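Local coordinates for protein benzoate 1,2-dioxygenase beta subunit (Burkholderia mallei ATCC 23344, PDB 3E99) that forms the beta subunit of benzoate 1,2-dioxygenase, a ring-hydroxylating oxygenase, and probably supports its catalytic alpha subunit rather than performing the chemistry itself, at residues M2-D6 and F136-A140; S18-K24 and D87-H92; Y126-Y132 and K146-N152. All blocks are in the same frame, centred on the assembly; numbering follows the deposited sequence.

Contact 1: residues M2-D6 and F136-A140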
loop_
_atom_site.group_PDB
_atom_site.type_symbol
_atom_site.label_atom_id
_atom_site.label_comp_id
_atom_site.label_asym_id
_atom_site.label_seq_id
_atom_site.Cartn_x
_atom_site.Cartn_y
_atom_site.Cartn_z
HETATM N N MSE A 2 -8.007 -2.768 31.882
HETATM C CA MSE A 2 -7.201 -3.159 30.690
HETATM C C MSE A 2 -7.468 -2.276 29.484
HETATM O O MSE A 2 -8.625 -2.132 29.065
HETATM C CB MSE A 2 -7.520 -4.593 30.273
HETATM C CG MSE A 2 -6.612 -5.048 29.169
HETATM SE SE MSE A 2 -6.790 -6.834 28.531
HETATM C CE MSE A 2 -5.499 -6.537 27.121
ATOM N N LYS A 3 -6.406 -1.745 28.879
ATOM C CA LYS A 3 -6.531 -1.169 27.535
ATOM C C LYS A 3 -6.606 -2.284 26.498
ATOM O O LYS A 3 -5.696 -3.098 26.384
ATOM C CB LYS A 3 -5.370 -0.205 27.211
ATOM C CG LYS A 3 -5.793 1.252 27.191
ATOM C CD LYS A 3 -4.672 2.171 27.599
ATOM C CE LYS A 3 -5.007 3.614 27.301
ATOM N NZ LYS A 3 -3.992 4.531 27.851
ATOM N N THR A 4 -7.713 -2.352 25.774
ATOM C CA THR A 4 -7.821 -3.296 24.682
ATOM C C THR A 4 -7.401 -2.515 23.437
ATOM O O THR A 4 -7.905 -1.430 23.162
ATOM C CB THR A 4 -9.211 -3.991 24.574
ATOM O OG1 THR A 4 -10.225 -3.058 24.211
ATOM C CG2 THR A 4 -9.589 -4.676 25.918
ATOM N N ILE A 5 -6.384 -3.035 22.774
ATOM C CA ILE A 5 -5.736 -2.404 21.656
ATOM C C ILE A 5 -5.752 -3.498 20.623
ATOM O O ILE A 5 -5.400 -4.655 20.916
ATOM C CB ILE A 5 -4.286 -1.994 21.994
ATOM C CG1 ILE A 5 -4.254 -0.887 23.042
ATOM C CG2 ILE A 5 -3.506 -1.511 20.736
ATOM C CD1 ILE A 5 -4.858 0.421 22.569
ATOM N N ASP A 6 -6.213 -3.158 19.428
ATOM C CA ASP A 6 -6.193 -4.099 18.339
ATOM C C ASP A 6 -5.376 -3.534 17.166
ATOM O O ASP A 6 -4.811 -2.424 17.229
ATOM C CB ASP A 6 -7.614 -4.452 17.908
ATOM C CG ASP A 6 -8.405 -3.266 17.394
ATOM O OD1 ASP A 6 -7.827 -2.240 16.995
ATOM O OD2 ASP A 6 -9.643 -3.375 17.344
ATOM N N PHE A 136 1.121 1.816 24.762
ATOM C CA PHE A 136 -0.221 2.380 24.786
ATOM C C PHE A 136 -0.757 2.672 26.191
ATOM O O PHE A 136 -1.950 2.933 26.360
ATOM C CB PHE A 136 -1.201 1.470 24.050
ATOM C CG PHE A 136 -1.059 1.491 22.543
ATOM C CD1 PHE A 136 -0.141 0.666 21.897
ATOM C CD2 PHE A 136 -1.864 2.320 21.771
ATOM C CE1 PHE A 136 -0.030 0.663 20.528
ATOM C CE2 PHE A 136 -1.758 2.300 20.376
ATOM C CZ PHE A 136 -0.833 1.493 19.772
ATOM N N SER A 137 0.108 2.686 27.193
ATOM C CA SER A 137 -0.337 2.898 28.575
ATOM C C SER A 137 -0.839 4.336 28.866
ATOM O O SER A 137 -1.754 4.519 29.668
ATOM C CB SER A 137 0.779 2.527 29.539
ATOM O OG SER A 137 1.896 3.358 29.349
ATOM N N GLY A 138 -0.278 5.335 28.188
ATOM C CA GLY A 138 -0.720 6.740 28.356
ATOM C C GLY A 138 -1.955 7.108 27.549
ATOM O O GLY A 138 -2.556 6.269 26.894
ATOM N N ASP A 139 -2.331 8.381 27.567
ATOM C CA ASP A 139 -3.492 8.813 26.807
ATOM C C ASP A 139 -3.185 8.877 25.311
ATOM O O ASP A 139 -4.102 8.754 24.488
ATOM C CB ASP A 139 -4.016 10.151 27.335
ATOM C CG ASP A 139 -4.567 10.033 28.745
ATOM O OD1 ASP A 139 -5.456 9.175 28.997
ATOM O OD2 ASP A 139 -4.095 10.801 29.611
ATOM N N ALA A 140 -1.908 9.040 24.961
ATOM C CA ALA A 140 -1.472 9.005 23.551
ATOM C C ALA A 140 -0.382 7.964 23.399
ATOM O O ALA A 140 0.483 7.872 24.264
ATOM C CB ALA A 140 -0.951 10.341 23.112
HETATM O O HOH W 1 -4.640 6.308 29.579
#
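Two loops meet here at the surface, and two side chains of residues 2-6, Lys-3 and Ile-5, do nearly all of the work. Both CA-to-CB bonds point toward residues 136-140. Lys-3 leaves the backbone with chi1 near -108°, between the usual wells, and then runs nearly extended, its chi2 to chi4 all t. That reach carries its ammonium to three backbone carbonyls: Lys-3 NZ donates to Phe-136 O at 3.0 Å, weakly to Ser-137 O at 2.9 Å and to Gly-138 O at a very short 2.4 Å. A long, flexible, positively charged residue suits such a cluster of oxygens. Water 1 accepts from Lys-3 NZ at 2.6 Å and donates to Asp-139 OD1 at 3.0 Å; with this fourth acceptor the three ammonium protons must be shared, consistent with the weak bond to Ser-137 O. In the NTF2-like fold of this family, a curved sheet packs against helices; residues 136-140 connect strands 122-135 and 142-150 of that sheet, while residues 2-6 lead into helix 7-22, where Asp-6 is the N-cap and its OD1 accepts from Asp-9 N. Beside the polar end lies a small apolar patch. Phe-136, with chi1 m and chi2 86°, turns a ring face to Ile-5, whose chi1 and chi2 are both m: Ile-5 CG2 sits 4.0 Å from the ring centroid and only 4° off the normal, a CH-pi contact, and Ile-5 CD1 lies 3.6 Å from Phe-136 CD2. Ile-10 of helix 7-22 touches both residues.

Contact 2: residues S18-K24 and D87-H92; sequences SRLLDDK and DTRTSH
His-92 tucks its imidazole against the last turn of helix 7-22, with Ser-18 O over one ring face, Asp-22 OD1 at its edge and Leu-21 CD1 3.7 Å from His-92 NE2. The short segments 18-22 and 89-92 run antiparallel (168°, axes 7.8 Å apart), pairing Ser-18 CA with His-92 CA (6.1 Å) and Asp-22 CA with Thr-90 CA (5.3 Å). Asp-22, chi1 m, can satisfy several donors: OD1 accepts from His-92 ND1 (2.6 Å), OD2 from His-92 N (2.9 Å), and Thr-90, chi1 p, donates from OG1 to Asp-22 OD1 at 2.8 Å. His-92 has chi1 m and chi2 63°; its NE2 bonds C-terminal Ile-164. Lys-24 (phi/psi 60°/33°) is C-prime of a Schellman motif: Lys-24 N to Leu-21 O (3.1 Å), Ala-25 N to Leu-20 O. Its m, t, t, m chain, turning at chi4 (-81°), brings NZ to Thr-88 O (2.9 Å). Water 2 donates to Leu-21 O (2.6 Å) and Thr-90 OG1 (2.7 Å) and accepts from Lys-24 NZ (2.7 Å); water 3 donates to Asp-22 O (2.6 Å) and accepts from Thr-90 N (3.0 Å). This His-carboxylate pair joins a helix end to the NTF2-like sheet's strand 89-103, outermost within this chain.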
loop_
_atom_site.group_PDB
_atom_site.type_symbol
_atom_site.label_atom_id
_atom_site.label_comp_id
_atom_site.label_asym_id
_atom_site.label_seq_id
_atom_site.Cartn_x
_atom_site.Cartn_y
_atom_site.Cartn_z
ATOM N N SER A 18 3.315 8.670 10.608
ATOM C CA SER A 18 3.870 8.906 9.272
ATOM C C SER A 18 3.282 10.161 8.607
ATOM O O SER A 18 4.007 10.877 7.903
ATOM C CB SER A 18 3.748 7.637 8.388
ATOM O OG SER A 18 2.417 7.224 8.288
ATOM N N ARG A 19 2.003 10.464 8.846
ATOM C CA ARG A 19 1.403 11.708 8.381
ATOM C C ARG A 19 2.119 12.937 8.940
ATOM O O ARG A 19 2.305 13.952 8.233
ATOM C CB ARG A 19 -0.099 11.798 8.728
ATOM C CG ARG A 19 -0.728 13.153 8.409
ATOM C CD ARG A 19 -2.218 13.095 8.448
ATOM N NE ARG A 19 -2.728 12.437 9.630
ATOM C CZ ARG A 19 -2.806 12.977 10.839
ATOM N NH1 ARG A 19 -2.394 14.203 11.065
ATOM N NH2 ARG A 19 -3.351 12.296 11.827
ATOM N N LEU A 20 2.520 12.876 10.209
ATOM C CA LEU A 20 3.182 14.035 10.803
ATOM C C LEU A 20 4.520 14.354 10.086
ATOM O O LEU A 20 4.884 15.527 9.949
ATOM C CB LEU A 20 3.339 13.861 12.319
ATOM C CG LEU A 20 1.981 13.778 13.033
ATOM C CD1 LEU A 20 2.174 13.433 14.502
ATOM C CD2 LEU A 20 1.121 15.036 12.862
ATOM N N LEU A 21 5.204 13.340 9.572
ATOM C CA LEU A 21 6.398 13.540 8.748
ATOM C C LEU A 21 6.039 14.092 7.387
ATOM O O LEU A 21 6.671 15.015 6.886
ATOM C CB LEU A 21 7.180 12.219 8.540
ATOM C CG LEU A 21 7.879 11.621 9.728
ATOM C CD1 LEU A 21 8.334 10.181 9.427
ATOM C CD2 LEU A 21 9.047 12.538 10.114
ATOM N N ASP A 22 5.025 13.512 6.762
ATOM C CA ASP A 22 4.664 13.942 5.417
ATOM C C ASP A 22 4.178 15.388 5.430
ATOM O O ASP A 22 4.394 16.112 4.465
ATOM C CB ASP A 22 3.590 13.067 4.799
ATOM C CG ASP A 22 4.081 11.657 4.478
ATOM O OD1 ASP A 22 5.279 11.464 4.230
ATOM O OD2 ASP A 22 3.228 10.752 4.407
ATOM N N ASP A 23 3.562 15.787 6.520
ATOM C CA ASP A 23 3.027 17.151 6.660
ATOM C C ASP A 23 3.973 18.118 7.390
ATOM O O ASP A 23 3.605 19.258 7.644
ATOM C CB ASP A 23 1.683 17.117 7.337
ATOM C CG ASP A 23 0.561 16.601 6.412
ATOM O OD1 ASP A 23 0.768 16.503 5.178
ATOM O OD2 ASP A 23 -0.507 16.241 6.963
ATOM N N LYS A 24 5.190 17.656 7.697
ATOM C CA LYS A 24 6.267 18.449 8.254
ATOM C C LYS A 24 5.933 19.072 9.593
ATOM O O LYS A 24 6.426 20.162 9.927
ATOM C CB LYS A 24 6.732 19.456 7.203
ATOM C CG LYS A 24 6.913 18.704 5.851
ATOM C CD LYS A 24 7.729 19.370 4.829
ATOM C CE LYS A 24 7.845 18.496 3.548
ATOM N NZ LYS A 24 8.890 17.410 3.642
ATOM N N ASP A 87 9.792 22.400 -2.677
ATOM C CA ASP A 87 10.041 21.629 -1.479
ATOM C C ASP A 87 10.040 20.166 -1.860
ATOM O O ASP A 87 9.667 19.823 -2.992
ATOM C CB ASP A 87 8.942 21.904 -0.453
ATOM C CG ASP A 87 9.315 21.428 0.952
ATOM O OD1 ASP A 87 10.490 21.077 1.189
ATOM O OD2 ASP A 87 8.411 21.402 1.811
ATOM N N THR A 88 10.456 19.315 -0.920
ATOM C CA THR A 88 10.344 17.855 -1.043
ATOM C C THR A 88 9.018 17.377 -0.467
ATOM O O THR A 88 8.751 17.584 0.724
ATOM C CB THR A 88 11.469 17.164 -0.271
ATOM O OG1 THR A 88 12.739 17.616 -0.773
ATOM C CG2 THR A 88 11.406 15.669 -0.451
ATOM N N ARG A 89 8.166 16.797 -1.310
ATOM C CA ARG A 89 6.884 16.261 -0.850
ATOM C C ARG A 89 7.036 14.770 -0.675
ATOM O O ARG A 89 7.538 14.108 -1.562
ATOM C CB ARG A 89 5.788 16.561 -1.851
ATOM C CG ARG A 89 5.655 18.071 -2.143
ATOM C CD ARG A 89 4.780 18.307 -3.304
ATOM N NE ARG A 89 4.904 19.679 -3.772
ATOM C CZ ARG A 89 4.682 20.084 -5.017
ATOM N NH1 ARG A 89 4.333 19.219 -5.951
ATOM N NH2 ARG A 89 4.812 21.375 -5.329
ATOM N N THR A 90 6.625 14.248 0.473
ATOM C CA THR A 90 6.823 12.822 0.760
ATOM C C THR A 90 5.442 12.216 1.000
ATOM O O THR A 90 4.497 12.923 1.398
ATOM C CB THR A 90 7.736 12.552 1.982
ATOM O OG1 THR A 90 7.196 13.166 3.154
ATOM C CG2 THR A 90 9.182 13.073 1.763
ATOM N N SER A 91 5.347 10.920 0.785
ATOM C CA SER A 91 4.101 10.186 0.999
ATOM C C SER A 91 4.454 8.792 1.487
ATOM O O SER A 91 4.997 7.980 0.746
ATOM C CB SER A 91 3.274 10.087 -0.264
ATOM O OG SER A 91 1.971 9.572 0.018
ATOM N N HIS A 92 4.195 8.550 2.773
ATOM C CA HIS A 92 4.377 7.242 3.390
ATOM C C HIS A 92 3.205 6.320 3.062
ATOM O O HIS A 92 2.048 6.767 2.988
ATOM C CB HIS A 92 4.479 7.369 4.918
ATOM C CG HIS A 92 5.778 7.929 5.387
ATOM N ND1 HIS A 92 6.201 9.200 5.060
ATOM C CD2 HIS A 92 6.758 7.385 6.152
ATOM C CE1 HIS A 92 7.397 9.396 5.578
ATOM N NE2 HIS A 92 7.747 8.322 6.259
HETATM O O HOH W 2 8.218 15.071 4.753
HETATM O O HOH W 3 4.803 16.134 1.870
#

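Contact 3: residues Y126-Y132 and K146-N152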
loop_
_atom_site.group_PDB
_atom_site.type_symbol
_atom_site.label_atom_id
_atom_site.label_comp_id
_atom_site.label_asym_id
_atom_site.label_seq_id
_atom_site.Cartn_x
_atom_site.Cartn_y
_atom_site.Cartn_z
ATOM N N TYR A 126 11.878 4.863 -1.447
ATOM C CA TYR A 126 12.568 4.181 -0.380
ATOM C C TYR A 126 11.601 3.118 0.082
ATOM O O TYR A 126 10.430 3.392 0.206
ATOM C CB TYR A 126 12.831 5.138 0.764
ATOM C CG TYR A 126 13.632 6.332 0.345
ATOM C CD1 TYR A 126 15.004 6.306 0.388
ATOM C CD2 TYR A 126 13.001 7.476 -0.153
ATOM C CE1 TYR A 126 15.748 7.418 -0.020
ATOM C CE2 TYR A 126 13.723 8.562 -0.588
ATOM C CZ TYR A 126 15.092 8.538 -0.506
ATOM O OH TYR A 126 15.802 9.642 -0.930
ATOM N N PHE A 127 12.085 1.907 0.312
ATOM C CA PHE A 127 11.198 0.860 0.755
ATOM C C PHE A 127 11.901 -0.124 1.649
ATOM O O PHE A 127 13.114 -0.214 1.644
ATOM C CB PHE A 127 10.552 0.174 -0.421
ATOM C CG PHE A 127 11.489 -0.702 -1.234
ATOM C CD1 PHE A 127 12.197 -0.165 -2.299
ATOM C CD2 PHE A 127 11.608 -2.050 -0.976
ATOM C CE1 PHE A 127 13.030 -0.954 -3.068
ATOM C CE2 PHE A 127 12.449 -2.847 -1.754
ATOM C CZ PHE A 127 13.163 -2.266 -2.784
ATOM N N GLY A 128 11.118 -0.807 2.469
ATOM C CA GLY A 128 11.660 -1.793 3.365
ATOM C C GLY A 128 10.670 -2.252 4.404
ATOM O O GLY A 128 9.440 -2.240 4.160
HETATM N N MSE A 129 11.208 -2.703 5.538
HETATM C CA MSE A 129 10.418 -3.232 6.634
HETATM C C MSE A 129 10.765 -2.463 7.895
HETATM O O MSE A 129 11.876 -1.916 8.036
HETATM C CB MSE A 129 10.753 -4.713 6.776
HETATM C CG MSE A 129 10.270 -5.371 7.983
HETATM SE SE MSE A 129 11.610 -5.246 9.386
HETATM C CE MSE A 129 10.516 -5.979 10.430
ATOM N N SER A 130 9.820 -2.411 8.812
ATOM C CA SER A 130 10.051 -1.816 10.100
ATOM C C SER A 130 9.410 -2.650 11.185
ATOM O O SER A 130 8.422 -3.352 10.907
ATOM C CB SER A 130 9.505 -0.370 10.129
ATOM O OG SER A 130 10.355 0.473 9.390
ATOM N N ARG A 131 10.029 -2.618 12.377
ATOM C CA ARG A 131 9.488 -3.156 13.604
ATOM C C ARG A 131 9.350 -2.041 14.630
ATOM O O ARG A 131 10.282 -1.302 14.918
ATOM C CB ARG A 131 10.366 -4.299 14.156
ATOM C CG ARG A 131 9.809 -4.940 15.389
ATOM C CD ARG A 131 10.562 -6.214 15.804
ATOM N NE ARG A 131 10.296 -7.300 14.858
ATOM C CZ ARG A 131 11.162 -7.755 13.933
ATOM N NH1 ARG A 131 12.379 -7.258 13.829
ATOM N NH2 ARG A 131 10.784 -8.722 13.116
ATOM N N TYR A 132 8.149 -1.888 15.160
ATOM C CA TYR A 132 7.880 -0.914 16.208
ATOM C C TYR A 132 7.444 -1.629 17.501
ATOM O O TYR A 132 6.656 -2.560 17.447
ATOM C CB TYR A 132 6.747 0.013 15.797
ATOM C CG TYR A 132 7.042 1.192 14.902
ATOM C CD1 TYR A 132 8.031 1.151 13.928
ATOM C CD2 TYR A 132 6.171 2.299 14.917
ATOM C CE1 TYR A 132 8.234 2.241 13.082
ATOM C CE2 TYR A 132 6.326 3.356 14.041
ATOM C CZ TYR A 132 7.362 3.343 13.146
ATOM O OH TYR A 132 7.516 4.420 12.298
ATOM N N LYS A 146 12.042 1.758 17.513
ATOM C CA LYS A 146 11.873 1.697 16.082
ATOM C C LYS A 146 13.118 1.114 15.403
ATOM O O LYS A 146 14.236 1.578 15.583
ATOM C CB LYS A 146 11.515 3.068 15.526
ATOM C CG LYS A 146 11.511 3.166 13.994
ATOM C CD LYS A 146 10.764 4.359 13.584
ATOM C CE LYS A 146 10.924 4.638 12.071
ATOM N NZ LYS A 146 9.937 5.712 11.654
ATOM N N TYR A 147 12.884 0.070 14.606
ATOM C CA TYR A 147 13.893 -0.631 13.854
ATOM C C TYR A 147 13.440 -0.600 12.400
ATOM O O TYR A 147 12.302 -0.997 12.094
ATOM C CB TYR A 147 13.937 -2.077 14.335
ATOM C CG TYR A 147 14.832 -2.993 13.556
ATOM C CD1 TYR A 147 16.206 -2.957 13.730
ATOM C CD2 TYR A 147 14.299 -3.926 12.681
ATOM C CE1 TYR A 147 17.031 -3.817 13.056
ATOM C CE2 TYR A 147 15.122 -4.793 11.988
ATOM C CZ TYR A 147 16.483 -4.737 12.175
ATOM O OH TYR A 147 17.294 -5.619 11.480
ATOM N N VAL A 148 14.322 -0.138 11.525
ATOM C CA VAL A 148 14.004 0.081 10.124
ATOM C C VAL A 148 15.037 -0.598 9.276
ATOM O O VAL A 148 16.223 -0.294 9.384
ATOM C CB VAL A 148 14.037 1.573 9.735
ATOM C CG1 VAL A 148 13.687 1.747 8.238
ATOM C CG2 VAL A 148 13.127 2.387 10.587
ATOM N N VAL A 149 14.578 -1.484 8.426
ATOM C CA VAL A 149 15.374 -2.125 7.377
ATOM C C VAL A 149 15.077 -1.457 6.026
ATOM O O VAL A 149 13.957 -1.575 5.458
ATOM C CB VAL A 149 15.065 -3.648 7.373
ATOM C CG1 VAL A 149 15.815 -4.417 6.263
ATOM C CG2 VAL A 149 15.399 -4.200 8.756
ATOM N N LEU A 150 16.073 -0.710 5.534
ATOM C CA LEU A 150 16.000 -0.104 4.206
ATOM C C LEU A 150 16.521 -1.085 3.201
ATOM O O LEU A 150 17.711 -1.452 3.199
ATOM C CB LEU A 150 16.820 1.158 4.130
ATOM C CG LEU A 150 16.911 1.863 2.786
ATOM C CD1 LEU A 150 15.596 2.482 2.434
ATOM C CD2 LEU A 150 18.012 2.882 2.877
ATOM N N LYS A 151 15.648 -1.503 2.304
ATOM C CA LYS A 151 16.054 -2.482 1.330
ATOM C C LYS A 151 16.786 -1.932 0.116
ATOM O O LYS A 151 17.649 -2.616 -0.420
ATOM C CB LYS A 151 14.898 -3.399 0.940
ATOM C CG LYS A 151 14.513 -4.367 2.055
ATOM C CD LYS A 151 13.397 -5.317 1.667
ATOM C CE LYS A 151 13.194 -6.329 2.790
ATOM N NZ LYS A 151 12.129 -7.317 2.573
ATOM N N ASN A 152 16.473 -0.715 -0.318
ATOM C CA ASN A 152 17.187 -0.150 -1.450
ATOM C C ASN A 152 18.194 0.846 -0.920
ATOM O O ASN A 152 18.009 2.049 -0.990
ATOM C CB ASN A 152 16.245 0.429 -2.525
ATOM C CG ASN A 152 15.405 1.586 -2.032
ATOM O OD1 ASN A 152 14.862 1.588 -0.919
ATOM N ND2 ASN A 152 15.303 2.577 -2.857
#
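Selenomethionine Met-129 is the apolar centre, its SE 4.0 Å from Val-149 CG2 and 4.4 Å from the Tyr-147 ring edge at CE2. The two strands form an antiparallel beta hairpin within the curved NTF2-like sheet, their axes 4.7 Å apart. Hydrogen-bonded pairs are Met-129 with Val-149 (Met-129 N to Val-149 O 3.0 Å, Val-149 N to Met-129 O 2.8 Å) and Arg-131 with Tyr-147 (Arg-131 N to Tyr-147 O 2.8 Å, Tyr-147 N to Arg-131 O 3.0 Å); their side chains share one face, Ser-130 and Val-148 the other. Glycine suits position 128 because a CB would clash with Val-149 O, which also receives a CA-H...O contact from Gly-128 CA at 3.1 Å. Outward, Arg-131 salt-bridges Glu-100, and Lys-151 NZ bonds Thr-90 O of the third subunit. On the Ser-130 face, Lys-146 NZ donates to Tyr-132 OH at 2.8 Å; that hydroxyl also bonds Glu-17. Past the strand end, Asn-152 ND2 bonds Ser-125 O, while Phe-127 N donates to Asn-152 OD1 at 3.1 Å.

In the fold
Helix 7-22 connects the first two contacts: contact 1 lies just before its start and contact 2 at its end, with centres 26 Å apart. Residues 136-140 of contact 1 join the two hairpin strands of contact 3, whose centre is 25 Å away. Contacts 2 and 3 share one sheet, their centres 17 Å apart, and the C-terminal Ile-164 bonds to both, through His-92 and Lys-146. Within one chain they do not touch, their nearest atoms being about 5 Å apart, but between copies Lys-151 of one bonds Thr-90 of another. The structure holds the beta subunit alone; as in related oxygenases, the Rieske cluster and mononuclear iron are probably carried by the alpha subunit.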